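Local coordinates for 2S Albumin protein (Dolichos, PDB 6IX1), which is a seed albumin with a four-bladed hemopexin-type fold, its function not firmly settled but probably including storage in the seed, at residues 20-26 / 39-45; 28-32 / 175-179; 100-104 / 114-118; 157-162 / 200-205; 166-172 / 185-191. One frame throughout, in Å; residues are numbered along the deposited sequence. Where two conformers were deposited one is given.

Contact 1 (20-26 / 39-45)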
# COMPACT_ATOMS: atom_id res chain seq x y z
N GLU A 20 -6.78 4.63 7.17
CA GLU A 20 -6.48 4.84 8.59
C GLU A 20 -7.67 4.25 9.34
O GLU A 20 -8.75 4.83 9.37
CB GLU A 20 -6.26 6.31 8.88
CG GLU A 20 -5.33 6.94 7.87
CD GLU A 20 -5.82 8.27 7.32
OE1 GLU A 20 -5.22 9.00 7.71
OE2 GLU A 20 -6.88 8.47 6.57
N CYS A 21 -7.45 3.07 9.89
CA CYS A 21 -8.50 2.32 10.58
C CYS A 21 -9.62 2.11 9.56
O CYS A 21 -9.41 1.58 8.48
CB CYS A 21 -8.92 2.95 11.90
SG CYS A 21 -7.49 3.08 12.96
N ASN A 22 -10.82 2.46 9.97
CA ASN A 22 -12.05 2.32 9.15
C ASN A 22 -12.32 3.51 8.25
O ASN A 22 -13.44 3.53 7.65
CB ASN A 22 -13.27 2.03 10.03
CG ASN A 22 -13.57 3.16 11.00
OD1 ASN A 22 -12.72 4.00 11.26
ND2 ASN A 22 -14.73 3.13 11.63
N LYS A 23 -11.36 4.38 8.07
CA LYS A 23 -11.58 5.61 7.29
C LYS A 23 -10.50 5.80 6.26
O LYS A 23 -9.51 5.04 6.21
CB LYS A 23 -11.59 6.81 8.23
CG LYS A 23 -12.75 6.74 9.24
CD LYS A 23 -12.82 7.84 10.26
CE LYS A 23 -13.80 7.53 11.39
NZ LYS A 23 -13.21 6.53 12.32
N TYR A 24 -10.68 6.74 5.36
CA TYR A 24 -9.64 7.01 4.34
C TYR A 24 -9.70 8.47 3.89
O TYR A 24 -10.69 9.18 4.19
CB TYR A 24 -9.84 6.09 3.13
CG TYR A 24 -10.94 6.49 2.19
CD1 TYR A 24 -12.25 6.32 2.49
CD2 TYR A 24 -10.64 7.14 1.00
CE1 TYR A 24 -13.25 6.84 1.67
CE2 TYR A 24 -11.62 7.59 0.14
CZ TYR A 24 -12.95 7.39 0.46
OH TYR A 24 -13.93 7.86 -0.34
N VAL A 25 -8.66 8.91 3.21
CA VAL A 25 -8.57 10.17 2.45
C VAL A 25 -8.05 9.85 1.08
O VAL A 25 -7.38 8.82 0.84
CB VAL A 25 -7.75 11.28 3.10
CG1 VAL A 25 -8.45 11.81 4.34
CG2 VAL A 25 -6.35 10.87 3.32
N ARG A 26 -8.35 10.71 0.13
CA ARG A 26 -7.75 10.72 -1.19
C ARG A 26 -6.98 12.03 -1.28
O ARG A 26 -7.56 13.10 -0.98
CB ARG A 26 -8.80 10.62 -2.28
CG ARG A 26 -8.19 10.66 -3.66
CD ARG A 26 -9.26 10.25 -4.67
NE ARG A 26 -10.47 11.06 -4.52
CZ ARG A 26 -10.83 12.14 -5.15
NH1 ARG A 26 -10.26 12.51 -6.22
NH2 ARG A 26 -11.90 12.71 -4.68
N LEU A 39 -8.39 15.77 -1.49
CA LEU A 39 -9.48 15.72 -2.46
C LEU A 39 -10.73 15.08 -1.85
O LEU A 39 -11.84 15.47 -2.20
CB LEU A 39 -9.11 14.99 -3.75
CG LEU A 39 -7.95 15.57 -4.52
CD1 LEU A 39 -7.58 14.68 -5.66
CD2 LEU A 39 -8.35 16.94 -5.04
N THR A 40 -10.54 14.02 -1.08
CA THR A 40 -11.70 13.45 -0.28
C THR A 40 -11.37 13.60 1.20
O THR A 40 -10.39 12.99 1.65
CB THR A 40 -11.97 11.97 -0.59
OG1 THR A 40 -12.35 11.88 -1.95
CG2 THR A 40 -13.07 11.35 0.24
N ASN A 41 -12.12 14.46 1.88
CA ASN A 41 -12.01 14.63 3.32
C ASN A 41 -12.24 13.27 4.02
O ASN A 41 -12.99 12.43 3.56
CB ASN A 41 -12.96 15.71 3.86
CG ASN A 41 -12.42 17.12 3.75
OD1 ASN A 41 -11.22 17.36 3.88
ND2 ASN A 41 -13.35 18.05 3.58
N LEU A 42 -11.64 13.13 5.20
CA LEU A 42 -11.68 11.89 5.97
C LEU A 42 -13.09 11.32 5.94
O LEU A 42 -14.04 11.98 6.32
CB LEU A 42 -11.23 12.12 7.40
CG LEU A 42 -11.05 10.87 8.25
CD1 LEU A 42 -9.91 10.02 7.78
CD2 LEU A 42 -10.84 11.29 9.70
N ARG A 43 -13.23 10.06 5.51
CA ARG A 43 -14.53 9.43 5.18
C ARG A 43 -14.45 7.99 5.60
O ARG A 43 -13.41 7.36 5.37
CB ARG A 43 -14.87 9.59 3.67
CG ARG A 43 -16.19 9.08 3.16
CD ARG A 43 -16.26 9.55 1.71
NE ARG A 43 -17.54 9.32 1.08
CZ ARG A 43 -17.77 9.38 -0.22
NH1 ARG A 43 -16.76 9.59 -1.07
NH2 ARG A 43 -18.98 9.12 -0.67
N LEU A 44 -15.55 7.44 6.01
CA LEU A 44 -15.57 5.98 6.26
C LEU A 44 -15.33 5.31 4.93
O LEU A 44 -15.87 5.63 3.85
CB LEU A 44 -16.94 5.53 6.79
CG LEU A 44 -17.28 5.94 8.20
CD1 LEU A 44 -18.74 5.62 8.44
CD2 LEU A 44 -16.43 5.15 9.13
N ILE A 45 -14.57 4.22 4.98
CA ILE A 45 -14.43 3.29 3.83
C ILE A 45 -15.79 2.83 3.31
O ILE A 45 -16.01 2.80 2.09
CB ILE A 45 -13.49 2.14 4.20
CG1 ILE A 45 -12.07 2.62 4.54
CG2 ILE A 45 -13.51 1.02 3.19
CD1 ILE A 45 -11.25 1.63 5.30
O HOH W 1 -12.89 9.06 -3.15

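Contact 2 (28-32 / 175-179). With SO4 (sulfate ion), chain D.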
# COMPACT_ATOMS: atom_id res chain seq x y z
N TYR A 28 -4.12 14.63 -3.44
CA TYR A 28 -3.43 15.06 -4.66
C TYR A 28 -2.04 15.44 -4.20
O TYR A 28 -1.86 16.47 -3.51
CB TYR A 28 -4.21 16.25 -5.22
CG TYR A 28 -3.89 16.66 -6.64
CD1 TYR A 28 -3.71 15.72 -7.62
CD2 TYR A 28 -4.08 17.99 -7.03
CE1 TYR A 28 -3.66 16.07 -8.95
CE2 TYR A 28 -3.93 18.34 -8.35
CZ TYR A 28 -3.82 17.39 -9.33
OH TYR A 28 -3.70 17.79 -10.66
N TYR A 29 -1.05 14.63 -4.53
CA TYR A 29 0.29 14.72 -3.86
C TYR A 29 1.31 15.33 -4.82
O TYR A 29 1.17 15.29 -6.03
CB TYR A 29 0.75 13.38 -3.25
CG TYR A 29 1.01 12.30 -4.22
CD1 TYR A 29 -0.00 11.52 -4.73
CD2 TYR A 29 2.34 12.02 -4.54
CE1 TYR A 29 0.28 10.50 -5.60
CE2 TYR A 29 2.60 11.05 -5.47
CZ TYR A 29 1.58 10.28 -6.01
OH TYR A 29 1.97 9.30 -6.89
N THR A 30 2.39 15.75 -4.18
CA THR A 30 3.39 16.60 -4.84
C THR A 30 4.76 16.09 -4.44
O THR A 30 5.29 16.41 -3.38
CB THR A 30 3.20 18.08 -4.51
OG1 THR A 30 3.32 18.29 -3.08
CG2 THR A 30 1.87 18.55 -5.04
N PRO A 31 5.42 15.22 -5.24
CA PRO A 31 6.75 14.74 -4.85
C PRO A 31 7.72 15.88 -4.58
O PRO A 31 7.79 16.85 -5.34
CB PRO A 31 7.19 13.95 -6.10
CG PRO A 31 5.88 13.39 -6.63
CD PRO A 31 4.90 14.52 -6.42
N GLY A 32 8.43 15.76 -3.47
CA GLY A 32 9.53 16.66 -3.16
C GLY A 32 9.09 17.98 -2.54
O GLY A 32 9.97 18.79 -2.33
N PHE A 175 3.15 2.94 -1.06
CA PHE A 175 2.57 2.98 -2.42
C PHE A 175 3.63 3.41 -3.43
O PHE A 175 4.58 4.14 -3.12
CB PHE A 175 1.34 3.92 -2.47
CG PHE A 175 1.61 5.38 -2.40
CD1 PHE A 175 1.85 5.98 -1.18
CD2 PHE A 175 1.58 6.16 -3.54
CE1 PHE A 175 2.07 7.36 -1.11
CE2 PHE A 175 1.85 7.53 -3.46
CZ PHE A 175 2.11 8.12 -2.28
N ALA A 176 3.44 2.98 -4.65
CA ALA A 176 4.29 3.41 -5.72
C ALA A 176 3.89 4.82 -6.18
O ALA A 176 2.70 5.11 -6.28
CB ALA A 176 4.06 2.50 -6.91
N SER A 177 4.87 5.65 -6.42
CA SER A 177 4.57 7.01 -6.93
C SER A 177 4.18 7.00 -8.39
O SER A 177 4.55 6.07 -9.12
CB SER A 177 5.81 7.87 -6.75
OG SER A 177 5.56 9.17 -7.12
N HIS A 178 3.47 8.03 -8.80
CA HIS A 178 3.33 8.29 -10.24
C HIS A 178 4.65 8.68 -10.90
O HIS A 178 4.75 8.59 -12.10
CB HIS A 178 2.27 9.41 -10.43
CG HIS A 178 0.88 8.90 -10.16
ND1 HIS A 178 0.31 8.90 -8.92
CD2 HIS A 178 -0.04 8.36 -11.01
CE1 HIS A 178 -0.91 8.42 -9.01
NE2 HIS A 178 -1.14 8.07 -10.25
N LYS A 179 5.55 9.16 -10.06
CA LYS A 179 6.89 9.48 -10.57
C LYS A 179 7.75 8.24 -10.47
O LYS A 179 8.20 7.85 -9.39
CB LYS A 179 7.50 10.63 -9.80
CG LYS A 179 8.86 11.09 -10.27
CD LYS A 179 9.45 12.20 -9.43
CE LYS A 179 10.89 12.52 -9.74
NZ LYS A 179 11.00 12.93 -11.15
S SO4 D . 8.08 13.80 -0.49
O1 SO4 D . 8.42 15.17 -0.42
O2 SO4 D . 7.85 13.50 -1.86
O3 SO4 D . 6.92 13.56 0.21
O4 SO4 D . 9.10 12.94 0.05

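Contact 3 (100-104 / 114-118)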
# COMPACT_ATOMS: atom_id res chain seq x y z
N THR A 100 -12.33 -13.21 0.12
CA THR A 100 -11.90 -14.59 0.47
C THR A 100 -10.63 -14.50 1.29
O THR A 100 -10.15 -13.42 1.53
CB THR A 100 -11.75 -15.44 -0.79
OG1 THR A 100 -11.61 -16.80 -0.43
CG2 THR A 100 -10.58 -15.00 -1.64
N THR A 101 -10.08 -15.65 1.67
CA THR A 101 -8.80 -15.63 2.39
C THR A 101 -7.65 -15.31 1.44
O THR A 101 -7.72 -15.60 0.25
CB THR A 101 -8.52 -16.90 3.18
OG1 THR A 101 -8.35 -17.94 2.22
CG2 THR A 101 -9.57 -17.17 4.24
N ILE A 102 -6.55 -14.83 1.99
CA ILE A 102 -5.34 -14.58 1.17
C ILE A 102 -4.92 -15.85 0.45
O ILE A 102 -4.54 -15.84 -0.70
CB ILE A 102 -4.21 -14.00 2.04
CG1 ILE A 102 -4.62 -12.61 2.51
CG2 ILE A 102 -2.86 -14.05 1.29
CD1 ILE A 102 -3.79 -12.15 3.68
N ALA A 103 -4.92 -16.96 1.18
CA ALA A 103 -4.45 -18.24 0.61
C ALA A 103 -5.37 -18.71 -0.48
O ALA A 103 -4.87 -19.41 -1.40
CB ALA A 103 -4.35 -19.26 1.70
N GLU A 104 -6.65 -18.42 -0.42
CA GLU A 104 -7.55 -18.77 -1.51
C GLU A 104 -7.40 -17.81 -2.70
O GLU A 104 -7.45 -18.25 -3.86
CB GLU A 104 -8.96 -18.82 -1.02
CG GLU A 104 -9.29 -20.01 -0.14
CD GLU A 104 -10.65 -19.79 0.46
OE1 GLU A 104 -11.63 -20.31 -0.08
OE2 GLU A 104 -10.71 -19.09 1.53
N PHE A 114 2.69 -14.90 4.48
CA PHE A 114 1.67 -13.95 4.03
C PHE A 114 0.26 -14.48 4.27
O PHE A 114 -0.70 -13.69 4.17
CB PHE A 114 1.83 -13.65 2.55
CG PHE A 114 3.10 -12.90 2.22
CD1 PHE A 114 3.39 -11.66 2.71
CD2 PHE A 114 4.10 -13.54 1.52
CE1 PHE A 114 4.60 -11.04 2.45
CE2 PHE A 114 5.29 -12.92 1.24
CZ PHE A 114 5.53 -11.69 1.70
N GLU A 115 0.09 -15.76 4.55
CA GLU A 115 -1.30 -16.31 4.52
C GLU A 115 -2.21 -15.68 5.60
O GLU A 115 -3.38 -15.59 5.36
CB GLU A 115 -1.29 -17.81 4.64
CG GLU A 115 -0.98 -18.42 5.95
CD GLU A 115 -1.20 -19.94 5.99
OE1 GLU A 115 -1.75 -20.53 4.95
OE2 GLU A 115 -0.81 -20.51 7.00
N ASP A 116 -1.69 -15.28 6.74
CA ASP A 116 -2.55 -14.75 7.82
C ASP A 116 -2.67 -13.23 7.76
O ASP A 116 -3.39 -12.66 8.57
CB ASP A 116 -2.01 -15.15 9.21
CG ASP A 116 -1.95 -16.63 9.46
OD1 ASP A 116 -2.90 -17.25 9.07
OD2 ASP A 116 -0.98 -17.09 10.09
N GLY A 117 -1.97 -12.59 6.83
CA GLY A 117 -1.99 -11.13 6.71
C GLY A 117 -0.77 -10.67 5.99
O GLY A 117 0.27 -11.27 6.08
N ILE A 118 -0.92 -9.51 5.37
CA ILE A 118 0.20 -8.80 4.73
C ILE A 118 0.32 -7.44 5.39
O ILE A 118 -0.73 -6.77 5.55
CB ILE A 118 0.00 -8.77 3.18
CG1 ILE A 118 -0.31 -10.18 2.64
CG2 ILE A 118 1.22 -8.14 2.52
CD1 ILE A 118 -0.41 -10.28 1.20
O HOH W 2 -5.27 -17.07 4.11

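Contact 4 (157-162 / 200-205)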
# COMPACT_ATOMS: atom_id res chain seq x y z
N ASP A 157 17.68 -7.93 2.14
CA ASP A 157 18.29 -8.66 0.98
C ASP A 157 17.93 -7.99 -0.34
O ASP A 157 18.73 -8.00 -1.25
CB ASP A 157 17.80 -10.10 0.92
CG ASP A 157 18.28 -10.93 2.14
OD1 ASP A 157 19.42 -10.70 2.52
OD2 ASP A 157 17.50 -11.78 2.59
N GLY A 158 16.74 -7.43 -0.49
CA GLY A 158 16.36 -6.67 -1.67
C GLY A 158 16.74 -5.22 -1.59
O GLY A 158 17.00 -4.59 -2.62
N PHE A 159 16.64 -4.68 -0.37
CA PHE A 159 16.77 -3.22 -0.12
C PHE A 159 17.81 -2.95 0.95
O PHE A 159 17.46 -2.44 2.00
CB PHE A 159 15.37 -2.65 0.22
CG PHE A 159 14.32 -2.89 -0.79
CD1 PHE A 159 14.12 -1.96 -1.80
CD2 PHE A 159 13.50 -4.00 -0.70
CE1 PHE A 159 13.16 -2.18 -2.75
CE2 PHE A 159 12.53 -4.20 -1.67
CZ PHE A 159 12.35 -3.27 -2.66
N PRO A 160 19.10 -3.29 0.67
CA PRO A 160 20.13 -2.99 1.65
C PRO A 160 20.23 -1.50 1.98
O PRO A 160 20.73 -1.17 3.03
CB PRO A 160 21.43 -3.53 1.05
CG PRO A 160 21.10 -3.55 -0.43
CD PRO A 160 19.64 -3.94 -0.53
N VAL A 161 19.68 -0.61 1.11
CA VAL A 161 19.70 0.83 1.40
C VAL A 161 18.96 1.11 2.70
O VAL A 161 19.15 2.15 3.27
CB VAL A 161 19.18 1.62 0.18
CG1 VAL A 161 17.69 1.54 0.07
CG2 VAL A 161 19.57 3.09 0.23
N LEU A 162 18.05 0.24 3.09
CA LEU A 162 17.23 0.44 4.30
C LEU A 162 17.88 -0.13 5.57
O LEU A 162 17.36 0.08 6.64
CB LEU A 162 15.87 -0.25 4.14
CG LEU A 162 15.03 0.28 2.99
CD1 LEU A 162 13.73 -0.52 2.92
CD2 LEU A 162 14.69 1.74 3.20
N ALA A 200 17.95 -5.50 -8.66
CA ALA A 200 19.25 -4.91 -8.28
C ALA A 200 19.17 -4.42 -6.88
O ALA A 200 18.11 -4.13 -6.39
CB ALA A 200 19.65 -3.76 -9.19
N THR A 201 20.31 -4.24 -6.22
CA THR A 201 20.38 -3.49 -4.94
C THR A 201 20.95 -2.11 -5.22
O THR A 201 21.75 -1.61 -4.47
CB THR A 201 21.19 -4.30 -3.91
OG1 THR A 201 22.46 -4.55 -4.44
CG2 THR A 201 20.56 -5.60 -3.55
N ASN A 202 20.36 -1.44 -6.22
CA ASN A 202 20.77 -0.07 -6.62
C ASN A 202 19.76 0.95 -6.09
O ASN A 202 19.85 2.08 -6.54
CB ASN A 202 20.96 0.02 -8.13
CG ASN A 202 22.08 -0.82 -8.65
OD1 ASN A 202 23.06 -1.04 -7.95
ND2 ASN A 202 21.90 -1.31 -9.87
N ASN A 203 18.90 0.61 -5.14
CA ASN A 203 17.85 1.50 -4.68
C ASN A 203 18.51 2.65 -3.94
O ASN A 203 19.57 2.55 -3.37
CB ASN A 203 16.89 0.77 -3.76
CG ASN A 203 16.57 -0.62 -4.24
OD1 ASN A 203 15.54 -0.86 -4.85
ND2 ASN A 203 17.50 -1.56 -3.99
N THR A 204 17.86 3.79 -3.99
CA THR A 204 18.38 5.01 -3.31
C THR A 204 17.31 5.57 -2.39
O THR A 204 16.14 5.39 -2.63
CB THR A 204 18.95 6.02 -4.27
OG1 THR A 204 17.97 6.23 -5.25
CG2 THR A 204 20.21 5.47 -4.86
N LEU A 205 17.76 6.29 -1.37
CA LEU A 205 16.83 7.11 -0.57
C LEU A 205 16.75 8.45 -1.25
O LEU A 205 17.82 9.07 -1.50
CB LEU A 205 17.29 7.34 0.86
CG LEU A 205 17.43 6.05 1.60
CD1 LEU A 205 17.77 6.22 3.07
CD2 LEU A 205 16.24 5.15 1.53
O HOH W 3 15.72 -3.74 -4.96
O HOH W 4 19.11 -1.17 -1.82

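Contact 5 (166-172 / 185-191). With SO4 (sulfate ion), chain D.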
# COMPACT_ATOMS: atom_id res chain seq x y z
N ILE A 166 14.45 1.98 10.46
CA ILE A 166 13.40 1.10 11.06
C ILE A 166 12.72 0.28 9.97
O ILE A 166 12.15 -0.83 10.29
CB ILE A 166 12.39 1.88 11.87
CG1 ILE A 166 11.52 0.96 12.72
CG2 ILE A 166 11.64 2.82 10.97
CD1 ILE A 166 12.26 0.08 13.76
N PHE A 167 12.84 0.70 8.71
CA PHE A 167 12.15 -0.06 7.67
C PHE A 167 12.75 -1.46 7.55
O PHE A 167 12.14 -2.30 6.88
CB PHE A 167 12.17 0.71 6.37
CG PHE A 167 11.53 2.06 6.49
CD1 PHE A 167 10.15 2.16 6.40
CD2 PHE A 167 12.25 3.20 6.73
CE1 PHE A 167 9.53 3.39 6.56
CE2 PHE A 167 11.60 4.43 6.89
CZ PHE A 167 10.26 4.47 6.89
N GLU A 168 13.99 -1.65 7.98
CA GLU A 168 14.62 -2.97 7.90
C GLU A 168 13.78 -4.06 8.62
O GLU A 168 13.87 -5.21 8.17
CB GLU A 168 16.08 -2.90 8.40
CG GLU A 168 16.17 -2.83 9.85
CD GLU A 168 17.52 -2.53 10.45
OE1 GLU A 168 18.53 -2.46 9.68
OE2 GLU A 168 17.50 -2.21 11.71
N SER A 169 13.00 -3.67 9.63
CA SER A 169 12.23 -4.61 10.47
C SER A 169 10.77 -4.72 10.06
O SER A 169 10.06 -5.51 10.63
CB SER A 169 12.34 -4.13 11.90
OG SER A 169 11.57 -2.93 12.14
N GLY A 170 10.36 -3.95 9.04
CA GLY A 170 8.96 -3.98 8.57
C GLY A 170 8.45 -2.62 8.17
O GLY A 170 9.06 -1.59 8.48
N ILE A 171 7.40 -2.70 7.37
CA ILE A 171 6.74 -1.54 6.72
C ILE A 171 5.25 -1.63 7.06
O ILE A 171 4.68 -2.70 6.95
CB ILE A 171 7.03 -1.56 5.20
CG1 ILE A 171 8.54 -1.54 4.95
CG2 ILE A 171 6.31 -0.45 4.49
CD1 ILE A 171 8.98 -1.71 3.54
N ASP A 172 4.63 -0.51 7.51
CA ASP A 172 3.19 -0.45 7.82
C ASP A 172 2.34 -0.14 6.59
O ASP A 172 1.18 -0.54 6.55
CB ASP A 172 2.90 0.57 8.90
CG ASP A 172 3.39 0.12 10.27
OD1 ASP A 172 3.52 -1.09 10.51
OD2 ASP A 172 3.69 1.01 11.07
N LEU A 185 7.40 4.65 1.65
CA LEU A 185 7.30 3.58 2.69
C LEU A 185 6.97 4.32 4.00
O LEU A 185 7.56 5.34 4.33
CB LEU A 185 8.65 2.84 2.86
CG LEU A 185 9.31 2.36 1.58
CD1 LEU A 185 10.60 1.64 1.98
CD2 LEU A 185 8.41 1.38 0.83
N PHE A 186 6.01 3.76 4.70
CA PHE A 186 5.54 4.33 5.97
C PHE A 186 5.71 3.30 7.09
O PHE A 186 5.45 2.14 6.91
CB PHE A 186 4.04 4.66 5.88
CG PHE A 186 3.70 5.67 4.82
CD1 PHE A 186 3.47 5.33 3.53
CD2 PHE A 186 3.70 6.99 5.11
CE1 PHE A 186 3.22 6.30 2.57
CE2 PHE A 186 3.50 8.02 4.21
CZ PHE A 186 3.24 7.65 2.92
N LYS A 187 6.12 3.77 8.24
CA LYS A 187 6.32 2.91 9.42
C LYS A 187 6.03 3.79 10.65
O LYS A 187 6.77 4.77 10.89
CB LYS A 187 7.73 2.32 9.48
CG LYS A 187 8.14 1.54 10.72
CD LYS A 187 7.41 0.32 10.79
CE LYS A 187 8.10 -0.78 11.62
NZ LYS A 187 9.49 -1.34 11.30
N GLY A 188 4.96 3.45 11.34
CA GLY A 188 4.46 4.29 12.42
C GLY A 188 4.31 5.73 12.00
O GLY A 188 3.68 5.97 10.96
N ALA A 189 4.99 6.59 12.73
CA ALA A 189 4.90 8.06 12.54
C ALA A 189 5.75 8.59 11.37
O ALA A 189 5.63 9.79 11.03
CB ALA A 189 5.38 8.68 13.84
N GLN A 190 6.55 7.74 10.76
CA GLN A 190 7.66 8.16 9.86
C GLN A 190 7.42 7.58 8.46
O GLN A 190 6.68 6.61 8.23
CB GLN A 190 9.02 7.60 10.33
CG GLN A 190 9.64 8.13 11.58
CD GLN A 190 10.87 7.34 11.90
OE1 GLN A 190 10.93 6.08 11.78
NE2 GLN A 190 11.83 8.09 12.34
N TYR A 191 8.11 8.20 7.54
CA TYR A 191 8.14 7.70 6.16
C TYR A 191 9.47 7.99 5.49
O TYR A 191 10.27 8.79 5.98
CB TYR A 191 7.02 8.28 5.29
CG TYR A 191 7.24 9.65 4.67
CD1 TYR A 191 7.36 10.77 5.45
CD2 TYR A 191 7.48 9.76 3.33
CE1 TYR A 191 7.57 12.02 4.88
CE2 TYR A 191 7.65 10.98 2.71
CZ TYR A 191 7.67 12.10 3.52
OH TYR A 191 7.78 13.38 3.03
S SO4 D . 8.08 13.80 -0.49
O1 SO4 D . 8.42 15.17 -0.42
O2 SO4 D . 7.85 13.50 -1.86
O3 SO4 D . 6.92 13.56 0.21
O4 SO4 D . 9.10 12.94 0.05

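Contact 1 (20-26 / 39-45)
Arg26 O is gripped twice, by Leu39 N at 2.8 Å and by Thr40 N at 3.1 Å, and both donors come from the same face of its carbonyl plane. A bend at chi3 (53°) in Arg26 sets the guanidinium beside Thr40, with Leu39 CB over one face. Near the edge, slightly out of the plane, Arg26 NH2 donates to Thr40 OG1 (2.9 Å). Arg26 NH1 forms a salt bridge with Glu15. Strands 23-28 and 37-44 are an antiparallel hairpin in one blade of the hemopexin-type propeller, with a beta bulge between Tyr24 and Arg26. Tyr24 N donates to Arg43 O at 2.8 Å, and Arg43 N returns a bond to Tyr24 O. Their side chains run alongside each other, with ring and guanidinium planes 27° apart. The Arg43 NH1 to Tyr24 OH bond is weak, while Arg43 NE binds Ser47. A water joins Tyr24 OH and Thr40 OG1. At the far end Ile45 N makes a nearly straight bond to Asn22 O (3.0 Å, 169°).

Contact 2 (28-32 / 175-179)
Tyr29 presents one face of its ring to the edge of Phe175, a T-shaped pair with planes at 84° and centroids 5.3 Å apart. Phe175 CE2 comes in near the rim, 3.8 Å from Tyr29 CZ. His178 meets the same tyrosine rim to rim, neither ring over the other, with the planes 40° apart. The three rings form an aromatic cluster. With CG between the backbone N and the carbonyl carbon (chi1 66°), the Tyr29 ring points its OH at the backbone and ring of His178. His178 N donates to Tyr29 OH at 2.7 Å, and Tyr29 OH is hydrogen-bonded to His178 ND1, also at 2.7 Å. Ser177 OG closes an ST turn by accepting from Lys179 N (2.9 Å). A phenylalanine in place of Tyr29 would probably leave His178 N and ND1 without their shared mate. Gly32 N donates to a sulfate, probably from the crystallisation liquor. The contact joins a loop of the first propeller blade to strand 173-176 in the last, where the ring closes. His178 NE2 gives its proton to Ser10 O, and bonds at both nitrogens probably limit ring rotation. If the imidazole is neutral, ND1 would accept from the hydroxyl.

Contact 3 (100-104 / 114-118)
Backbones come nearest where Ala103 CA lies 5.4 Å from Glu115 CA, with the start of helix 102-105 set against a type I turn from Phe114 to Gly117. Ile102 carries most of the contact. Its CG1 branch stands opposite the carbonyl carbon (chi1 -67°) and runs on extended to CD1. Ile102 CD1 meets the turn at Phe114 O (3.5 Å) and at Gly117 N. Ile102 CD1 also touches Ile118 CG1 at 4.1 Å. The CG2 methyl of Ile102 also rests on Phe114 O. Phe114 O and Gly117 N are already joined by the turn's own hydrogen bond, so the isoleucine packs on polar atoms that have partners. In the hemopexin-type propeller the helix follows strand 98-101 of the second blade, and the turn leads to strand 120-123 of the third. The contact thus lies on the connection between two blades. Thr101 is the N-cap of the helix and makes a capping box with Glu104. Glu104 N donates to Thr101 OG1 at 3.2 Å. Thr101 OG1 in turn donates to the anti lone pair of Glu104 OE2 (2.7 Å), and the Thr101 N bond to that oxygen is weak. No direct hydrogen bond crosses between the segments. A water does so instead, accepting from Ala103 N and donating to Glu115 O at 2.7 Å. The Glu115 carboxylate serves its own loop, with OE1 bound to Asn111 N.

Contact 4 (157-162 / 200-205)
Asn203 and Phe159 each turn CG away from the carbonyl carbon (chi1 -41° and -56°), which brings amide and ring together with the side chains crossing at about a right angle. The amide plane is tilted 47° from the ring. Asn203 OD1 stands 3.4 Å from Phe159 CE1, but it accepts its hydrogen bond from Thr197 N. On the other branch Asn203 ND2 donates to a water at 2.7 Å, and Val161 N gives its hydrogen to the same water at 3.0 Å. The segments join two blades of the hemopexin-type propeller: helix 155-158 ends the third, and 200-205 runs into the outer strand of the fourth. Phe159 also packs edge-to-face on Tyr131 and Tyr138 of the third blade. A leucine in place of Asn203 would probably leave Thr197 N without its acceptor and break the water link to Val161 N. Apolar contacts continue along both segments, with Val161 CG1 beside Asn203 CB. Pro160 CG lies 3.6 Å from Thr201 CB, the two side chains meeting crosswise. Val161 CG2 rests on Asn203 O and slides past Leu205, reaching its CG at 3.9 Å. Further along, Leu162 CD2 meets Leu205 CD2 at 4.1 Å.

Contact 5 (166-172 / 185-191)
Lys187 supplies the main side-chain bonds, its NZ donating to Ser169 OG at 2.7 Å and to Gly170 O at 2.9 Å. A further bond to Ile166 O is weak. Bends at chi2 (69°) and chi4 (-59°) fold the lysine back over the loop, and NZ meets Gly170 O from above the carbonyl plane. These oxygens, one weakly bonded, probably help stabilise the ammonium charge. Two bonds involve Asp172. Its N donates to Phe186 O at 2.8 Å, in the carbonyl plane, and its OD2 accepts from Gly188 N at 2.8 Å on the anti side, somewhat out of the carboxylate plane. The apolar contacts centre on Phe167 and Leu185. Phe167 CE1 touches Lys187 CB (3.6 Å) and Leu185 CB (3.8 Å), and Ile171 CD1 meets the Leu185 methyls. Tyr191 OH donates to a sulfate, probably from the crystallisation liquor. Residues 187-190 form the type II' turn of an antiparallel hairpin, held here by the loop that enters strand 173-176 of the last blade, as fits a hemopexin-type propeller.

In the fold
Round the four-bladed propeller, contact 1 sits in the first blade, contact 3 between the second and third, contact 4 between the third and fourth, and contact 5 within the fourth. In the chain contacts 1, 3 and 4 follow in series, and contact 5 lies between the segments of contact 4. Contact 2 spans contact 3, crosses the others, and links first and last blades, so it probably helps close the ring. The centres of contacts 1 and 4 lie about 32 Å apart, on opposite sides of the chain's centre. Those of contacts 4 and 5 are about 15 Å apart, yet the contacts touch through Leu162. Contacts 2 and 5 share one sheet and the sulfate.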